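Local coordinates for capsid protein (Penaeus vannamei nodavirus, PDB 5YKZ) that forms the shell of a shrimp nodavirus, the part described here being the protruding domain that pairs into dimeric spikes on the particle surface, at residues Lys12-Ile17 / Thr110-Ile115; Ile17-Ser22 / Val99-Ala104; Pro43-Gln48 / Ile70-Asp75; Phe50-Gly55 / Lys106-Gly111. All coordinates share one frame; numbering follows the deposited sequence.

Interaction 1 of 4, residues Lys12-Ile17 / Thr110-Ile115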
loop_
_atom_site.group_PDB
_atom_site.type_symbol
_atom_site.label_atom_id
_atom_site.label_comp_id
_atom_site.label_asym_id
_atom_site.label_seq_id
_atom_site.Cartn_x
_atom_site.Cartn_y
_atom_site.Cartn_z
ATOM N N LYS B 12 2.341 -9.053 -10.001
ATOM C CA LYS B 12 0.895 -9.147 -10.210
ATOM C C LYS B 12 0.184 -8.513 -9.041
ATOM O O LYS B 12 0.731 -8.285 -7.927
ATOM C CB LYS B 12 0.363 -10.487 -10.415
ATOM C CG LYS B 12 0.851 -11.399 -9.384
ATOM C CD LYS B 12 0.635 -12.886 -9.817
ATOM C CE LYS B 12 -0.780 -13.074 -10.318
ATOM N NZ LYS B 12 -1.054 -14.476 -10.734
ATOM N N ALA B 13 -1.047 -8.143 -9.320
ATOM C CA ALA B 13 -1.984 -7.585 -8.332
ATOM C C ALA B 13 -2.984 -8.681 -8.047
ATOM O O ALA B 13 -3.518 -9.327 -9.003
ATOM C CB ALA B 13 -2.641 -6.448 -9.063
ATOM N N VAL B 14 -3.283 -8.962 -6.795
ATOM C CA VAL B 14 -4.174 -10.042 -6.400
ATOM C C VAL B 14 -5.189 -9.573 -5.428
ATOM O O VAL B 14 -4.807 -8.870 -4.449
ATOM C CB VAL B 14 -3.381 -11.205 -5.801
ATOM C CG1 VAL B 14 -4.281 -12.376 -5.437
ATOM C CG2 VAL B 14 -2.368 -11.694 -6.826
ATOM N N ASN B 15 -6.471 -9.824 -5.592
ATOM C CA ASN B 15 -7.445 -9.500 -4.586
ATOM C C ASN B 15 -7.367 -10.432 -3.406
ATOM O O ASN B 15 -7.099 -11.624 -3.546
ATOM C CB ASN B 15 -8.851 -9.562 -5.160
ATOM C CG ASN B 15 -9.109 -8.527 -6.195
ATOM O OD1 ASN B 15 -8.457 -7.461 -6.207
ATOM N ND2 ASN B 15 -10.103 -8.787 -7.051
ATOM N N PHE B 16 -7.636 -9.897 -2.216
ATOM C CA PHE B 16 -7.877 -10.729 -1.052
ATOM C C PHE B 16 -9.181 -11.525 -1.221
ATOM O O PHE B 16 -10.139 -11.030 -1.833
ATOM C CB PHE B 16 -7.930 -9.910 0.233
ATOM C CG PHE B 16 -6.617 -9.492 0.745
ATOM C CD1 PHE B 16 -5.694 -10.446 1.150
ATOM C CD2 PHE B 16 -6.260 -8.161 0.881
ATOM C CE1 PHE B 16 -4.502 -10.092 1.704
ATOM C CE2 PHE B 16 -5.025 -7.814 1.399
ATOM C CZ PHE B 16 -4.158 -8.742 1.807
ATOM N N ILE B 17 -9.191 -12.745 -0.695
ATOM C CA ILE B 17 -10.412 -13.547 -0.522
ATOM C C ILE B 17 -11.406 -12.771 0.303
ATOM O O ILE B 17 -11.122 -11.773 1.006
ATOM C CB ILE B 17 -10.109 -14.915 0.009
ATOM C CG1 ILE B 17 -9.456 -14.863 1.401
ATOM C CG2 ILE B 17 -9.323 -15.762 -1.001
ATOM C CD1 ILE B 17 -9.491 -16.198 2.129
ATOM N N THR B 110 -10.587 -5.722 -1.681
ATOM C CA THR B 110 -9.251 -5.155 -1.419
ATOM C C THR B 110 -8.257 -6.197 -1.902
ATOM O O THR B 110 -8.613 -7.315 -2.269
ATOM C CB THR B 110 -9.043 -4.781 0.023
ATOM O OG1 THR B 110 -8.914 -5.939 0.828
ATOM C CG2 THR B 110 -10.148 -3.875 0.541
ATOM N N GLY B 111 -6.970 -5.841 -1.876
ATOM C CA GLY B 111 -5.956 -6.714 -2.391
ATOM C C GLY B 111 -4.565 -6.275 -2.042
ATOM O O GLY B 111 -4.340 -5.476 -1.109
ATOM N N PHE B 112 -3.640 -6.821 -2.785
ATOM C CA PHE B 112 -2.221 -6.600 -2.546
ATOM C C PHE B 112 -1.472 -6.646 -3.845
ATOM O O PHE B 112 -1.906 -7.293 -4.818
ATOM C CB PHE B 112 -1.630 -7.592 -1.498
ATOM C CG PHE B 112 -1.876 -9.035 -1.837
ATOM C CD1 PHE B 112 -3.044 -9.647 -1.434
ATOM C CD2 PHE B 112 -0.917 -9.758 -2.461
ATOM C CE1 PHE B 112 -3.248 -10.990 -1.693
ATOM C CE2 PHE B 112 -1.109 -11.114 -2.683
ATOM C CZ PHE B 112 -2.289 -11.713 -2.305
ATOM N N ASN B 113 -0.328 -5.968 -3.868
ATOM C CA ASN B 113 0.672 -6.085 -4.908
ATOM C C ASN B 113 1.695 -7.047 -4.565
ATOM O O ASN B 113 2.118 -7.076 -3.418
ATOM C CB ASN B 113 1.285 -4.708 -5.196
ATOM C CG ASN B 113 0.228 -3.843 -6.019
ATOM O OD1 ASN B 113 -0.363 -4.299 -6.962
ATOM N ND2 ASN B 113 -0.054 -2.835 -5.551
ATOM N N ILE B 114 2.109 -7.905 -5.501
ATOM C CA ILE B 114 3.198 -8.858 -5.315
ATOM C C ILE B 114 4.411 -8.283 -6.000
ATOM O O ILE B 114 4.433 -8.116 -7.234
ATOM C CB ILE B 114 2.865 -10.217 -5.878
ATOM C CG1 ILE B 114 1.515 -10.737 -5.337
ATOM C CG2 ILE B 114 4.027 -11.164 -5.619
ATOM C CD1 ILE B 114 1.208 -12.143 -5.766
ATOM N N ILE B 115 5.388 -7.896 -5.227
ATOM C CA ILE B 115 6.569 -7.129 -5.654
ATOM C C ILE B 115 7.739 -8.071 -5.685
ATOM O O ILE B 115 7.963 -8.871 -4.823
ATOM C CB ILE B 115 6.846 -5.991 -4.699
ATOM C CG1 ILE B 115 5.628 -5.106 -4.622
ATOM C CG2 ILE B 115 8.048 -5.201 -5.182
ATOM C CD1 ILE B 115 5.583 -4.169 -3.528
HETATM O O HOH W 1 -11.608 -8.648 -1.367
#
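Strands 7-15 and 111-118 pair antiparallel at one margin of the all-beta P-domain, the N-terminal strand being outermost within the chain; the short axes approach to 4.6 Å and run at 157°. K12 with I114 and V14 with F112 are hydrogen-bonded pairs, while A13 with N113 and N15 with G111 are non-hydrogen-bonded ones. At V14-F112 both bonds are made: V14 N gives to F112 O at 2.9 Å, and F112 N returns to V14 O, each donor lying nearly along the C=O axis. K12 O takes I114 N equally straight, and D11, one residue earlier, also bonds to the I114 backbone. Beyond the strand end, T110 O is met differently, by F16 N in the carbonyl plane on a lone pair. A water bridges the pair, accepting from T110 N and placed to donate to F16 O. N15 O is not left to the strand either: Q28 NE2 donates to it, and T110 OG1 bonds Y57 OH. On the face that carries K12, V14, F112 and I114, V14 stands alongside F112, whose CG sits between backbone N and carbonyl carbon (chi1 54°); V14 CB rides over that ring, 4.0 Å from its centroid. The F16 ring meets F112 obliquely, planes at 50°, and F112 CD1 lies over one F16 face, 3.5 Å from F16 CE1.

Interaction 2 of 4, residues Ile17-Ser22 / Val99-Ala104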
loop_
_atom_site.group_PDB
_atom_site.type_symbol
_atom_site.label_atom_id
_atom_site.label_comp_id
_atom_site.label_asym_id
_atom_site.label_seq_id
_atom_site.Cartn_x
_atom_site.Cartn_y
_atom_site.Cartn_z
ATOM N N ILE B 17 -9.191 -12.745 -0.695
ATOM C CA ILE B 17 -10.412 -13.547 -0.522
ATOM C C ILE B 17 -11.406 -12.771 0.303
ATOM O O ILE B 17 -11.122 -11.773 1.006
ATOM C CB ILE B 17 -10.109 -14.915 0.009
ATOM C CG1 ILE B 17 -9.456 -14.863 1.401
ATOM C CG2 ILE B 17 -9.323 -15.762 -1.001
ATOM C CD1 ILE B 17 -9.491 -16.198 2.129
ATOM N N LYS B 18 -12.625 -13.322 0.248
ATOM C CA LYS B 18 -13.796 -12.812 0.972
ATOM C C LYS B 18 -14.253 -13.886 1.854
ATOM O O LYS B 18 -15.167 -14.704 1.493
ATOM C CB LYS B 18 -14.837 -12.381 -0.037
ATOM C CG LYS B 18 -14.356 -11.300 -0.975
ATOM C CD LYS B 18 -15.449 -10.862 -1.923
ATOM C CE LYS B 18 -14.995 -10.020 -3.052
ATOM N NZ LYS B 18 -14.485 -8.846 -2.618
ATOM N N PRO B 19 -13.695 -14.022 3.037
ATOM C CA PRO B 19 -14.128 -15.098 3.951
ATOM C C PRO B 19 -15.592 -15.069 4.276
ATOM O O PRO B 19 -16.204 -14.044 4.422
ATOM C CB PRO B 19 -13.293 -14.863 5.216
ATOM C CG PRO B 19 -12.142 -14.024 4.778
ATOM C CD PRO B 19 -12.618 -13.199 3.629
ATOM N N GLU B 20 -16.141 -16.286 4.460
ATOM C CA GLU B 20 -17.581 -16.400 4.641
ATOM C C GLU B 20 -18.028 -16.206 6.050
ATOM O O GLU B 20 -19.217 -15.913 6.270
ATOM C CB GLU B 20 -18.134 -17.737 4.122
ATOM C CG GLU B 20 -17.982 -17.868 2.624
ATOM C CD GLU B 20 -18.916 -16.990 1.839
ATOM O OE1 GLU B 20 -18.581 -16.662 0.676
ATOM O OE2 GLU B 20 -20.027 -16.676 2.316
ATOM N N VAL B 21 -17.207 -16.463 6.992
ATOM C CA VAL B 21 -17.606 -16.428 8.414
ATOM C C VAL B 21 -16.819 -15.352 9.223
ATOM O O VAL B 21 -15.558 -15.349 9.177
ATOM C CB VAL B 21 -17.448 -17.806 9.116
ATOM C CG1 VAL B 21 -17.862 -17.742 10.620
ATOM C CG2 VAL B 21 -18.269 -18.839 8.353
ATOM N N SER B 22 -17.518 -14.475 9.927
ATOM C CA SER B 22 -16.892 -13.416 10.646
ATOM C C SER B 22 -15.909 -13.918 11.617
ATOM O O SER B 22 -16.250 -14.823 12.465
ATOM C CB SER B 22 -17.975 -12.592 11.379
ATOM O OG SER B 22 -18.783 -12.012 10.414
ATOM N N VAL B 99 -6.158 -15.247 6.183
ATOM C CA VAL B 99 -6.890 -13.979 5.993
ATOM C C VAL B 99 -8.128 -14.025 6.816
ATOM O O VAL B 99 -8.873 -15.023 6.811
ATOM C CB VAL B 99 -7.268 -13.826 4.524
ATOM C CG1 VAL B 99 -8.006 -12.492 4.367
ATOM C CG2 VAL B 99 -6.076 -13.850 3.588
ATOM N N VAL B 100 -8.375 -12.994 7.590
ATOM C CA VAL B 100 -9.518 -12.935 8.459
ATOM C C VAL B 100 -10.226 -11.614 8.330
ATOM O O VAL B 100 -9.571 -10.534 8.272
ATOM C CB VAL B 100 -9.155 -13.216 9.922
ATOM C CG1 VAL B 100 -8.176 -12.278 10.436
ATOM C CG2 VAL B 100 -10.414 -13.336 10.822
ATOM N N LEU B 101 -11.537 -11.667 8.196
ATOM C CA LEU B 101 -12.412 -10.498 8.063
ATOM C C LEU B 101 -13.267 -10.435 9.322
ATOM O O LEU B 101 -13.964 -11.423 9.633
ATOM C CB LEU B 101 -13.279 -10.657 6.889
ATOM C CG LEU B 101 -13.973 -9.567 6.188
ATOM C CD1 LEU B 101 -13.085 -8.385 5.840
ATOM C CD2 LEU B 101 -14.689 -10.043 4.910
ATOM N N THR B 102 -13.267 -9.341 10.028
ATOM C CA THR B 102 -13.976 -9.277 11.335
ATOM C C THR B 102 -15.462 -9.345 11.128
ATOM O O THR B 102 -16.149 -10.034 11.984
ATOM C CB THR B 102 -13.551 -8.026 12.069
ATOM O OG1 THR B 102 -12.131 -8.055 12.252
ATOM C CG2 THR B 102 -14.231 -7.824 13.426
ATOM N N THR B 103 -16.029 -8.715 10.152
ATOM C CA THR B 103 -17.398 -8.776 9.817
ATOM C C THR B 103 -17.476 -9.274 8.408
ATOM O O THR B 103 -17.103 -8.525 7.448
ATOM C CB THR B 103 -18.085 -7.444 10.035
ATOM O OG1 THR B 103 -17.969 -7.061 11.384
ATOM C CG2 THR B 103 -19.580 -7.487 9.717
ATOM N N ALA B 104 -17.922 -10.495 8.162
ATOM C CA ALA B 104 -17.875 -11.090 6.843
ATOM C C ALA B 104 -18.843 -10.523 5.865
ATOM O O ALA B 104 -18.646 -10.706 4.637
ATOM C CB ALA B 104 -18.024 -12.606 6.942
HETATM O O HOH W 2 -16.644 -11.791 2.946
HETATM O O HOH W 3 -12.970 -14.182 8.376
#
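This is a partly buried contact between a loop and the end of a strand: 17-22, in the connection from strand 7-15 to strand 26-30, folds over the last residues of strand 95-101 and the turn after it. Two close apolar meetings carry one half of it. I17 has CG1 between its backbone N and carbonyl carbon (chi1 62°), which brings that atom obliquely against V99, 4.0 Å from V99 CB. The P19 ring follows along the strand, its CD meeting L101 CD2 at 4.0 Å and crossing the leucine at about a right angle; P19 CG also rests near V99 O. In the antiparallel sheet V99 bonds through its backbone to E26 of strand 26-30 and L101 to G23 just before it, so that edge is taken and the loop lies over the face bearing V99 and L101, while V100 turns to the other side. Farther along, polar groups take over. S22 OG, anti to its carbonyl carbon (chi1 -64°), accepts A104 N at 2.8 Å in a nearly straight bond, 172° at the hydrogen. A104 CB tucks against the loop backbone, 3.4 Å from P19 O. Two waters bridge the segments, one placed to donate to P19 O and A104 O (which K107 NZ also bonds), the other accepting from L101 N at 2.9 Å and placed to donate to V21 O.

Interaction 3 of 4, residues Pro43-Gln48 / Ile70-Asp75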
loop_
_atom_site.group_PDB
_atom_site.type_symbol
_atom_site.label_atom_id
_atom_site.label_comp_id
_atom_site.label_asym_id
_atom_site.label_seq_id
_atom_site.Cartn_x
_atom_site.Cartn_y
_atom_site.Cartn_z
ATOM N N PRO B 43 -0.468 -3.676 0.598
ATOM C CA PRO B 43 -1.926 -3.566 0.410
ATOM C C PRO B 43 -2.330 -2.516 -0.591
ATOM O O PRO B 43 -1.625 -1.505 -0.728
ATOM C CB PRO B 43 -2.414 -3.164 1.822
ATOM C CG PRO B 43 -1.228 -2.415 2.403
ATOM C CD PRO B 43 -0.023 -3.134 1.915
ATOM N N ALA B 44 -3.479 -2.629 -1.180
ATOM C CA ALA B 44 -4.052 -1.632 -2.083
ATOM C C ALA B 44 -5.513 -1.891 -2.277
ATOM O O ALA B 44 -5.942 -3.098 -2.269
ATOM C CB ALA B 44 -3.349 -1.614 -3.430
ATOM N N PHE B 45 -6.304 -0.886 -2.606
ATOM C CA PHE B 45 -7.664 -1.103 -3.064
ATOM C C PHE B 45 -8.104 0.136 -3.830
ATOM O O PHE B 45 -7.525 1.235 -3.673
ATOM C CB PHE B 45 -8.622 -1.453 -1.930
ATOM C CG PHE B 45 -8.676 -0.411 -0.853
ATOM C CD1 PHE B 45 -9.348 0.756 -1.013
ATOM C CD2 PHE B 45 -8.019 -0.631 0.328
ATOM C CE1 PHE B 45 -9.348 1.724 0.035
ATOM C CE2 PHE B 45 -8.014 0.295 1.315
ATOM C CZ PHE B 45 -8.675 1.464 1.153
ATOM N N LEU B 46 -9.121 -0.008 -4.665
ATOM C CA LEU B 46 -9.512 0.999 -5.612
ATOM C C LEU B 46 -10.999 1.256 -5.581
ATOM O O LEU B 46 -11.790 0.320 -5.836
ATOM C CB LEU B 46 -9.056 0.553 -7.022
ATOM C CG LEU B 46 -9.331 1.502 -8.111
ATOM C CD1 LEU B 46 -8.660 2.849 -7.986
ATOM C CD2 LEU B 46 -8.902 0.944 -9.444
ATOM N N GLU B 47 -11.386 2.478 -5.364
ATOM C CA GLU B 47 -12.762 2.917 -5.585
ATOM C C GLU B 47 -13.756 2.053 -4.858
ATOM O O GLU B 47 -14.770 1.603 -5.469
ATOM C CB GLU B 47 -13.054 3.082 -7.059
ATOM C CG GLU B 47 -12.181 4.151 -7.707
ATOM C CD GLU B 47 -12.081 4.127 -9.206
ATOM O OE1 GLU B 47 -11.363 5.045 -9.730
ATOM O OE2 GLU B 47 -12.552 3.175 -9.852
ATOM N N GLN B 48 -13.595 1.846 -3.560
ATOM C CA GLN B 48 -14.503 1.026 -2.721
ATOM C C GLN B 48 -15.410 1.832 -1.945
ATOM O O GLN B 48 -15.052 2.867 -1.393
ATOM C CB GLN B 48 -13.670 0.081 -1.809
ATOM C CG GLN B 48 -12.864 -0.910 -2.579
ATOM C CD GLN B 48 -13.694 -1.801 -3.412
ATOM O OE1 GLN B 48 -14.561 -2.493 -2.840
ATOM N NE2 GLN B 48 -13.452 -1.841 -4.645
ATOM N N ILE B 70 -0.463 -7.729 6.907
ATOM C CA ILE B 70 -1.214 -6.619 6.259
ATOM C C ILE B 70 -2.461 -6.364 7.040
ATOM O O ILE B 70 -3.200 -7.299 7.369
ATOM C CB ILE B 70 -1.486 -6.949 4.771
ATOM C CG1 ILE B 70 -0.216 -6.771 4.014
ATOM C CG2 ILE B 70 -2.556 -6.054 4.260
ATOM C CD1 ILE B 70 -0.306 -7.194 2.533
ATOM N N SER B 71 -2.688 -5.080 7.342
ATOM C CA SER B 71 -3.860 -4.646 8.039
ATOM C C SER B 71 -4.618 -3.633 7.199
ATOM O O SER B 71 -4.035 -2.607 6.774
ATOM C CB SER B 71 -3.493 -3.974 9.358
ATOM O OG SER B 71 -4.597 -3.325 9.907
ATOM N N ILE B 72 -5.888 -3.896 6.948
ATOM C CA ILE B 72 -6.798 -2.936 6.307
ATOM C C ILE B 72 -7.967 -2.792 7.236
ATOM O O ILE B 72 -8.859 -3.669 7.289
ATOM C CB ILE B 72 -7.248 -3.390 4.883
ATOM C CG1 ILE B 72 -6.065 -3.566 3.958
ATOM C CG2 ILE B 72 -8.242 -2.408 4.373
ATOM C CD1 ILE B 72 -6.347 -4.085 2.597
ATOM N N ASN B 73 -8.033 -1.727 7.989
ATOM C CA ASN B 73 -9.071 -1.439 8.980
ATOM C C ASN B 73 -9.697 -0.118 8.561
ATOM O O ASN B 73 -9.055 0.940 8.668
ATOM C CB ASN B 73 -8.547 -1.450 10.405
ATOM C CG ASN B 73 -9.669 -1.175 11.381
ATOM O OD1 ASN B 73 -10.631 -0.626 11.094
ATOM N ND2 ASN B 73 -9.430 -1.628 12.633
ATOM N N MET B 74 -10.914 -0.160 8.061
ATOM C CA MET B 74 -11.586 0.981 7.561
ATOM C C MET B 74 -12.412 1.731 8.665
ATOM O O MET B 74 -13.254 2.538 8.347
ATOM C CB MET B 74 -12.382 0.679 6.328
ATOM C CG MET B 74 -11.505 0.165 5.187
ATOM S SD MET B 74 -9.995 1.009 4.853
ATOM C CE MET B 74 -10.639 2.397 4.371
ATOM N N ASP B 75 -12.159 1.495 9.903
ATOM C CA ASP B 75 -12.835 2.231 11.013
ATOM C C ASP B 75 -12.652 3.727 10.760
ATOM O O ASP B 75 -11.513 4.194 10.695
ATOM C CB ASP B 75 -12.247 1.825 12.314
ATOM C CG ASP B 75 -12.972 2.379 13.573
ATOM O OD1 ASP B 75 -13.461 3.524 13.469
ATOM O OD2 ASP B 75 -12.941 1.665 14.560
#
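Four apolar meetings make up the first shell, and each joins a side chain of 43-48 to one of 70-75. P43 CB touches I70 CG2 at 3.8 Å and, a little farther off, I72 CD1, so the proline ring packs against both isoleucines. F45 reaches the next two positions: its CE2 passes I72 CG2 at 4.1 Å, the side chains sliding past each other in opposite directions, and its CZ meets M74 CE tip to tip at 3.9 Å. The M74 sulfur adds a Met-aromatic contact, SD being 4.9 Å from the ring centroid and approaching obliquely. Torsions bring these tips together. F45 has CG between backbone N and carbonyl carbon (chi1 58°), and the M74 chain bends at both chi2 and chi3, curling its methyl back toward the ring. The strands involved are not paired neighbours in the antiparallel sheet, since strand 79-88 lies between them; their short axes stay 8.3 Å apart at 35°, and the buried side chains of P43, F45, I70 and I72, with M74, span that gap. V81 packs against F45, and F50 meets the F45 ring edge-to-face. M74 sits within an Asx turn, in which N73 OD1 accepts D75 N at 2.9 Å in the carbonyl plane. F45 and Q48 pair antiparallel with a strand of the second subunit, so the sheet runs on into it, consistent with the dimeric spike, and E47 N bonds T80 OG1 of that subunit.

Interaction 4 of 4, residues Phe50-Gly55 / Lys106-Gly111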
loop_
_atom_site.group_PDB
_atom_site.type_symbol
_atom_site.label_atom_id
_atom_site.label_comp_id
_atom_site.label_asym_id
_atom_site.label_seq_id
_atom_site.Cartn_x
_atom_site.Cartn_y
_atom_site.Cartn_z
ATOM N N PHE B 50 -16.966 1.313 1.347
ATOM C CA PHE B 50 -16.993 0.521 2.581
ATOM C C PHE B 50 -18.178 0.861 3.424
ATOM O O PHE B 50 -18.309 0.209 4.469
ATOM C CB PHE B 50 -15.669 0.735 3.373
ATOM C CG PHE B 50 -14.446 0.282 2.662
ATOM C CD1 PHE B 50 -14.134 -1.090 2.559
ATOM C CD2 PHE B 50 -13.533 1.149 2.101
ATOM C CE1 PHE B 50 -13.005 -1.497 1.963
ATOM C CE2 PHE B 50 -12.388 0.743 1.496
ATOM C CZ PHE B 50 -12.132 -0.614 1.413
ATOM N N GLN B 51 -19.020 1.795 3.031
ATOM C CA GLN B 51 -20.213 2.247 3.791
ATOM C C GLN B 51 -21.436 1.861 3.056
ATOM O O GLN B 51 -22.530 2.437 3.381
ATOM C CB GLN B 51 -20.129 3.741 4.021
ATOM C CG GLN B 51 -18.943 4.049 4.917
ATOM C CD GLN B 51 -18.794 5.526 5.324
ATOM O OE1 GLN B 51 -19.641 6.357 5.040
ATOM N NE2 GLN B 51 -17.659 5.845 5.900
ATOM N N SER B 52 -21.429 0.876 2.225
ATOM C CA SER B 52 -22.611 0.388 1.487
ATOM C C SER B 52 -23.556 -0.306 2.457
ATOM O O SER B 52 -24.730 -0.523 2.073
ATOM C CB SER B 52 -22.200 -0.534 0.357
ATOM O OG SER B 52 -21.235 -1.480 0.750
ATOM N N GLU B 53 -23.127 -0.681 3.658
ATOM C CA GLU B 53 -23.988 -1.296 4.719
ATOM C C GLU B 53 -23.253 -1.056 6.010
ATOM O O GLU B 53 -22.080 -0.560 6.017
ATOM C CB GLU B 53 -24.223 -2.785 4.427
ATOM C CG GLU B 53 -22.982 -3.685 4.464
ATOM C CD GLU B 53 -22.031 -3.399 3.321
ATOM O OE1 GLU B 53 -22.386 -3.496 2.135
ATOM O OE2 GLU B 53 -20.841 -3.081 3.613
ATOM N N ALA B 54 -23.914 -1.305 7.149
ATOM C CA ALA B 54 -23.320 -1.080 8.416
ATOM C C ALA B 54 -22.153 -1.993 8.657
ATOM O O ALA B 54 -22.057 -3.032 8.116
ATOM C CB ALA B 54 -24.382 -1.212 9.530
ATOM N N GLY B 55 -21.357 -1.525 9.597
ATOM C CA GLY B 55 -20.210 -2.267 10.099
ATOM C C GLY B 55 -18.933 -1.914 9.367
ATOM O O GLY B 55 -18.928 -1.269 8.328
ATOM N N LYS B 106 -19.025 -7.587 5.006
ATOM C CA LYS B 106 -18.348 -6.505 4.307
ATOM C C LYS B 106 -17.682 -7.131 3.098
ATOM O O LYS B 106 -16.583 -7.687 3.211
ATOM C CB LYS B 106 -17.357 -5.802 5.236
ATOM C CG LYS B 106 -17.942 -5.300 6.530
ATOM C CD LYS B 106 -19.048 -4.273 6.346
ATOM C CE LYS B 106 -18.539 -3.009 5.702
ATOM N NZ LYS B 106 -19.600 -1.982 5.669
ATOM N N LYS B 107 -18.375 -7.090 1.972
ATOM C CA LYS B 107 -17.972 -7.823 0.777
ATOM C C LYS B 107 -17.166 -6.984 -0.204
ATOM O O LYS B 107 -17.026 -7.342 -1.393
ATOM C CB LYS B 107 -19.213 -8.405 0.031
ATOM C CG LYS B 107 -20.142 -9.278 0.830
ATOM C CD LYS B 107 -19.331 -10.417 1.363
ATOM C CE LYS B 107 -20.284 -11.545 1.964
ATOM N NZ LYS B 107 -19.533 -12.563 2.687
ATOM N N GLN B 108 -16.642 -5.845 0.285
ATOM C CA GLN B 108 -15.827 -4.957 -0.545
ATOM C C GLN B 108 -14.585 -5.731 -1.006
ATOM O O GLN B 108 -14.198 -6.739 -0.456
ATOM C CB GLN B 108 -15.413 -3.716 0.259
ATOM C CG GLN B 108 -16.584 -2.788 0.526
ATOM C CD GLN B 108 -17.503 -3.185 1.676
ATOM O OE1 GLN B 108 -17.181 -4.079 2.431
ATOM N NE2 GLN B 108 -18.674 -2.531 1.742
ATOM N N THR B 109 -13.926 -5.193 -2.038
ATOM C CA THR B 109 -12.765 -5.803 -2.651
ATOM C C THR B 109 -11.527 -5.031 -2.307
ATOM O O THR B 109 -11.414 -3.820 -2.606
ATOM C CB THR B 109 -12.915 -5.863 -4.165
ATOM O OG1 THR B 109 -14.073 -6.663 -4.512
ATOM C CG2 THR B 109 -11.730 -6.549 -4.807
ATOM N N THR B 110 -10.587 -5.722 -1.681
ATOM C CA THR B 110 -9.251 -5.155 -1.419
ATOM C C THR B 110 -8.257 -6.197 -1.902
ATOM O O THR B 110 -8.613 -7.315 -2.269
ATOM C CB THR B 110 -9.043 -4.781 0.023
ATOM O OG1 THR B 110 -8.914 -5.939 0.828
ATOM C CG2 THR B 110 -10.148 -3.875 0.541
ATOM N N GLY B 111 -6.970 -5.841 -1.876
ATOM C CA GLY B 111 -5.956 -6.714 -2.391
ATOM C C GLY B 111 -4.565 -6.275 -2.042
ATOM O O GLY B 111 -4.340 -5.476 -1.109
HETATM O O HOH W 4 -20.639 -5.437 0.989
#
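Neither segment has regular secondary structure: two loops of the beta-rich P-domain lie against each other, F50 and Q108 forming their nearest CA pair at 6.4 Å. The loop 50-55 curls round the end of K106, whose chain bends at chi2 and chi3 to bring NZ among its oxygens. NZ forms a salt bridge with E53 OE2 at 2.6 Å, on the anti lone pair of that oxygen, and also gives hydrogen bonds to F50 O and G55 O, meeting both from above the carbonyl plane. Three acceptors of one loop thus converge on a single ammonium, which would be expected to stay protonated there. E53 OE2 has a second donor: Q108 NE2 comes in on the syn lone pair, 2.9 Å away and straight to 170°, so the two donors take different sides of the same oxygen. E53 OE1 accepts from S52 OG at 2.7 Å and from a water that in turn accepts from K107 N, leaving both carboxylate oxygens gripped. Q108 NE2 also bonds N49 O, which ties the amide to the start of the loop. G55 takes a positive phi of 93°, where a CB would jam against the preceding carbonyl. Next to the polar cluster, Q108 CG lies obliquely by the F50 ring, 3.6 Å from F50 CD1, and T110 CG2 meets that ring's edge in plane, 3.9 Å from F50 CZ.

Interaction 3 lies about 10 Å from interaction 4 and about 11 Å from interaction 1, centre to centre; interactions 1 and 4 share T110 and G111, and interactions 1 and 2 share I17. G111 N probably bonds A44 O at 3.0 Å, joining the strand of 110-115 to that of 43-48, and T110 OG1 packs against I72 CD1. K18 of interaction 2 reaches into interaction 4, its NZ 2.9 Å from T109 OG1, while Q48 OE1 of interaction 3 accepts from T109 N. F16 CD1 meets V99 CG2, linking interactions 1 and 2 through apolar contact. Interactions 3 and 4 both touch the second subunit, so they border the interface with it, probably that of the dimeric spike.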